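Local coordinates for protein novel antigen receptor (Ginglymostoma cirratum, PDB 4Q97) that forms the first constant (C1) domain of the shark IgNAR antibody, an immunoglobulin-fold module that probably helps link antigen recognition to the rest of the heavy chain, at residues V29-L34 against S88-Q93; V64-S67 against F71-A74. All coordinates share one frame; numbering follows the deposited sequence.

Contact 1: residues V29-L34 against S88-Q93; sequences VQLVCL and SVYSCQ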
loop_
_atom_site.group_PDB
_atom_site.type_symbol
_atom_site.label_atom_id
_atom_site.label_comp_id
_atom_site.label_asym_id
_atom_site.label_seq_id
_atom_site.Cartn_x
_atom_site.Cartn_y
_atom_site.Cartn_z
ATOM N N VAL A 29 -11.791 -4.684 6.914
ATOM C CA VAL A 29 -10.760 -5.435 6.227
ATOM C C VAL A 29 -10.123 -4.447 5.268
ATOM O O VAL A 29 -10.823 -3.669 4.617
ATOM C CB VAL A 29 -11.355 -6.693 5.540
ATOM C CG1 VAL A 29 -11.486 -6.519 4.035
ATOM C CG2 VAL A 29 -10.519 -7.919 5.860
ATOM N N GLN A 30 -8.796 -4.438 5.228
ATOM C CA GLN A 30 -8.062 -3.443 4.451
ATOM C C GLN A 30 -7.576 -4.026 3.131
ATOM O O GLN A 30 -6.904 -5.067 3.097
ATOM C CB GLN A 30 -6.884 -2.881 5.259
ATOM C CG GLN A 30 -6.214 -1.649 4.658
ATOM C CD GLN A 30 -6.834 -0.338 5.112
ATOM O OE1 GLN A 30 -7.941 -0.314 5.672
ATOM N NE2 GLN A 30 -6.114 0.759 4.873
ATOM N N LEU A 31 -7.946 -3.349 2.049
ATOM C CA LEU A 31 -7.481 -3.693 0.716
ATOM C C LEU A 31 -6.595 -2.579 0.198
ATOM O O LEU A 31 -6.902 -1.401 0.373
ATOM C CB LEU A 31 -8.650 -3.915 -0.242
ATOM C CG LEU A 31 -9.667 -5.009 0.076
ATOM C CD1 LEU A 31 -10.590 -5.199 -1.114
ATOM C CD2 LEU A 31 -8.993 -6.323 0.433
ATOM N N VAL A 32 -5.487 -2.962 -0.427
ATOM C CA VAL A 32 -4.562 -2.004 -1.004
ATOM C C VAL A 32 -4.482 -2.225 -2.509
ATOM O O VAL A 32 -4.106 -3.305 -2.975
ATOM C CB VAL A 32 -3.150 -2.111 -0.380
ATOM C CG1 VAL A 32 -2.189 -1.132 -1.046
ATOM C CG2 VAL A 32 -3.199 -1.856 1.118
ATOM N N CYS A 33 -4.850 -1.200 -3.267
ATOM C CA CYS A 33 -4.588 -1.212 -4.696
ATOM C C CYS A 33 -3.266 -0.492 -4.957
ATOM O O CYS A 33 -3.210 0.736 -5.017
ATOM C CB CYS A 33 -5.744 -0.581 -5.473
ATOM S SG CYS A 33 -5.569 -0.654 -7.267
ATOM N N LEU A 34 -2.200 -1.277 -5.085
ATOM C CA LEU A 34 -0.885 -0.736 -5.387
ATOM C C LEU A 34 -0.698 -0.491 -6.870
ATOM O O LEU A 34 -0.856 -1.403 -7.681
ATOM C CB LEU A 34 0.217 -1.664 -4.900
ATOM C CG LEU A 34 1.543 -0.923 -4.854
ATOM C CD1 LEU A 34 1.487 0.187 -3.814
ATOM C CD2 LEU A 34 2.641 -1.910 -4.548
ATOM N N SER A 88 -17.854 -11.814 -1.902
ATOM C CA SER A 88 -17.786 -10.579 -2.675
ATOM C C SER A 88 -16.469 -10.505 -3.434
ATOM O O SER A 88 -15.424 -10.914 -2.920
ATOM C CB SER A 88 -17.917 -9.349 -1.766
ATOM O OG SER A 88 -19.229 -9.201 -1.244
ATOM N N VAL A 89 -16.530 -10.004 -4.662
ATOM C CA VAL A 89 -15.325 -9.719 -5.431
ATOM C C VAL A 89 -15.091 -8.223 -5.441
ATOM O O VAL A 89 -15.957 -7.449 -5.846
ATOM C CB VAL A 89 -15.379 -10.260 -6.883
ATOM C CG1 VAL A 89 -16.630 -9.797 -7.618
ATOM C CG2 VAL A 89 -14.124 -9.867 -7.654
ATOM N N TYR A 90 -13.917 -7.821 -4.980
ATOM C CA TYR A 90 -13.527 -6.433 -5.070
ATOM C C TYR A 90 -12.464 -6.278 -6.139
ATOM O O TYR A 90 -11.539 -7.088 -6.240
ATOM C CB TYR A 90 -13.026 -5.928 -3.723
ATOM C CG TYR A 90 -14.099 -5.880 -2.661
ATOM C CD1 TYR A 90 -14.888 -4.745 -2.494
ATOM C CD2 TYR A 90 -14.327 -6.970 -1.824
ATOM C CE1 TYR A 90 -15.871 -4.694 -1.521
ATOM C CE2 TYR A 90 -15.310 -6.930 -0.850
ATOM C CZ TYR A 90 -16.079 -5.788 -0.704
ATOM O OH TYR A 90 -17.058 -5.734 0.260
ATOM N N SER A 91 -12.625 -5.243 -6.951
ATOM C CA SER A 91 -11.664 -4.922 -7.988
ATOM C C SER A 91 -11.346 -3.435 -7.938
ATOM O O SER A 91 -12.221 -2.619 -7.653
ATOM C CB SER A 91 -12.208 -5.316 -9.369
ATOM O OG SER A 91 -13.384 -4.585 -9.703
ATOM N N CYS A 92 -10.080 -3.094 -8.165
ATOM C CA CYS A 92 -9.711 -1.729 -8.507
ATOM C C CYS A 92 -9.314 -1.702 -9.980
ATOM O O CYS A 92 -8.806 -2.691 -10.533
ATOM C CB CYS A 92 -8.580 -1.184 -7.619
ATOM S SG CYS A 92 -6.984 -1.979 -7.894
ATOM N N GLN A 93 -9.563 -0.557 -10.601
ATOM C CA GLN A 93 -9.337 -0.365 -12.014
ATOM C C GLN A 93 -8.457 0.871 -12.177
ATOM O O GLN A 93 -8.735 1.923 -11.590
ATOM C CB GLN A 93 -10.683 -0.223 -12.733
ATOM C CG GLN A 93 -10.606 -0.222 -14.252
ATOM C CD GLN A 93 -11.642 -1.123 -14.910
ATOM O OE1 GLN A 93 -12.721 -1.365 -14.366
ATOM N NE2 GLN A 93 -11.313 -1.625 -16.096
#
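C33 and C92 are joined covalently, their SG atoms 2.0 Å apart, in a disulfide that reaches from one beta sheet to the other. The two half-cystines enter the bridge differently. In C33 the sulfur lies anti to the backbone N (chi1 -176°), whereas in C92 it is tucked between the backbone N and the carbonyl carbon (chi1 69°). With a torsion of 69° about the S-S bond, the link draws the CA atoms of C33 and C92 to 6.4 Å. Cysteine suits both positions because two short side chains directed at each other from facing strands can close an S-S bond.

This is the canonical intersheet disulfide of the immunoglobulin fold, here in a C1-set domain: strand 28-38 belongs to one antiparallel sheet of the sandwich and strand 89-96 to the other. W47, on the strand next to 89-96, packs against C33, the familiar tryptophan beside the immunoglobulin disulfide.

Two residues before each cysteine the contact becomes purely apolar, and the backbones spread, with the CA atoms of L31 and Y90 8.8 Å apart. Bulkier side chains bridge that interval. The methyl CD1 of L31 comes to 3.6 Å from CB of Y90 and to 3.9 Å from its ring atom CG, so the leucine touches the root of the aromatic side chain obliquely. The two side chains cross at about a right angle. I107, from the edge strand 101-108, also touches L31, while V79 and W84 pack on Y90. Tyrosine combines this apolar base with a polar end: its OH hydrogen-bonds to the backbone O of E83, which gives the hydroxyl of this buried residue a partner.

Contact 2: residues V64-S67 against F71-A74; sequences VKTS and FSCA
V64 and S72 grip each other through two backbone hydrogen bonds, V64 N to S72 O at 2.8 Å and S72 N to V64 O at 2.9 Å, both with an angle of 160° at the hydrogen. The oxygen of V64 also receives a CA-H...O contact from F71, with CA 3.1 Å away. This hydrogen-bonded antiparallel pair is followed by the non-hydrogen-bonded pair K65-F71, near the turn of the beta hairpin formed by strands 58-65 and 71-80 at the edge of the four-stranded sheet.

V64 CG2 lies 3.5 Å from S72 O, and this branched apolar side chain also packs on T60 of the second subunit. Beyond the V64-S72 pair, CG2 of T66 lies 3.4 Å from S72 OG. The threonine's chi1 of 80° sets this methyl anti to the carbonyl carbon and leaves OG1 to hydrogen-bond with S68 N in the turn. Small serine leaves room for the methyl, and L76 of the second subunit packs on S72. The face opposite V64 and S72 carries F71, whose CD1 approaches CA of K65 to 4.4 Å; Y38 and Y39 also pack on F71. Lysine suits this exposed position because its extended chain carries the amino group away from strand 71-80.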
loop_
_atom_site.group_PDB
_atom_site.type_symbol
_atom_site.label_atom_id
_atom_site.label_comp_id
_atom_site.label_asym_id
_atom_site.label_seq_id
_atom_site.Cartn_x
_atom_site.Cartn_y
_atom_site.Cartn_z
ATOM N N VAL A 64 4.440 8.983 -5.014
ATOM C CA VAL A 64 5.853 9.259 -4.797
ATOM C C VAL A 64 6.672 8.916 -6.031
ATOM O O VAL A 64 6.303 8.044 -6.827
ATOM C CB VAL A 64 6.437 8.513 -3.579
ATOM C CG1 VAL A 64 5.981 9.168 -2.287
ATOM C CG2 VAL A 64 6.078 7.032 -3.612
ATOM N N LYS A 65 7.788 9.619 -6.163
ATOM C CA LYS A 65 8.739 9.411 -7.233
ATOM C C LYS A 65 9.773 8.400 -6.749
ATOM O O LYS A 65 10.539 8.688 -5.826
ATOM C CB LYS A 65 9.414 10.746 -7.554
ATOM C CG LYS A 65 10.070 10.842 -8.916
ATOM C CD LYS A 65 10.641 12.239 -9.100
ATOM C CE LYS A 65 10.636 12.666 -10.554
ATOM N NZ LYS A 65 11.451 13.898 -10.744
ATOM N N THR A 66 9.789 7.217 -7.362
ATOM C CA THR A 66 10.767 6.179 -7.003
ATOM C C THR A 66 12.157 6.520 -7.558
ATOM O O THR A 66 12.340 7.542 -8.230
ATOM C CB THR A 66 10.344 4.766 -7.485
ATOM O OG1 THR A 66 10.653 4.607 -8.878
ATOM C CG2 THR A 66 8.858 4.518 -7.256
ATOM N N SER A 67 13.128 5.655 -7.271
ATOM C CA SER A 67 14.485 5.778 -7.800
ATOM C C SER A 67 14.566 5.554 -9.312
ATOM O O SER A 67 15.604 5.802 -9.924
ATOM C CB SER A 67 15.410 4.793 -7.086
ATOM O OG SER A 67 14.867 3.483 -7.120
ATOM N N PHE A 71 6.516 6.696 -10.722
ATOM C CA PHE A 71 5.563 7.039 -9.696
ATOM C C PHE A 71 4.918 5.781 -9.142
ATOM O O PHE A 71 4.561 4.867 -9.889
ATOM C CB PHE A 71 4.501 7.996 -10.237
ATOM C CG PHE A 71 5.037 9.352 -10.605
ATOM C CD1 PHE A 71 5.193 10.341 -9.638
ATOM C CD2 PHE A 71 5.378 9.643 -11.923
ATOM C CE1 PHE A 71 5.681 11.592 -9.978
ATOM C CE2 PHE A 71 5.864 10.892 -12.270
ATOM C CZ PHE A 71 6.019 11.869 -11.294
ATOM N N SER A 72 4.805 5.739 -7.820
ATOM C CA SER A 72 4.003 4.736 -7.142
ATOM C C SER A 72 2.988 5.444 -6.267
ATOM O O SER A 72 3.268 6.507 -5.709
ATOM C CB SER A 72 4.876 3.830 -6.280
ATOM O OG SER A 72 5.784 3.079 -7.066
ATOM N N CYS A 73 1.800 4.864 -6.163
ATOM C CA CYS A 73 0.829 5.328 -5.187
ATOM C C CYS A 73 0.002 4.145 -4.737
ATOM O O CYS A 73 0.057 3.076 -5.350
ATOM C CB CYS A 73 -0.045 6.455 -5.748
ATOM S SG CYS A 73 -1.378 5.944 -6.848
ATOM N N ALA A 74 -0.745 4.329 -3.654
ATOM C CA ALA A 74 -1.615 3.279 -3.147
ATOM C C ALA A 74 -3.028 3.816 -2.988
ATOM O O ALA A 74 -3.225 4.956 -2.549
ATOM C CB ALA A 74 -1.088 2.742 -1.825
#

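Contact 1 joins the two sheets of the sandwich, whereas contact 2 pairs neighbouring strands within one of them; their centres lie about 19 Å apart. They meet because strands 28-38 and 71-80 are neighbours in that same sheet. L34 CD1 packs 3.6 Å from C73 O, and V32 CG1 lies 4.1 Å from A74 CB. V32 and L34 point away from the disulfide side, so strand 28-38 serves the core with one set of side chains and the outer face with the other. That face meets the second subunit, which both contacts touch. In sequence, the hairpin of contact 2 is nested inside the loop closed by the disulfide.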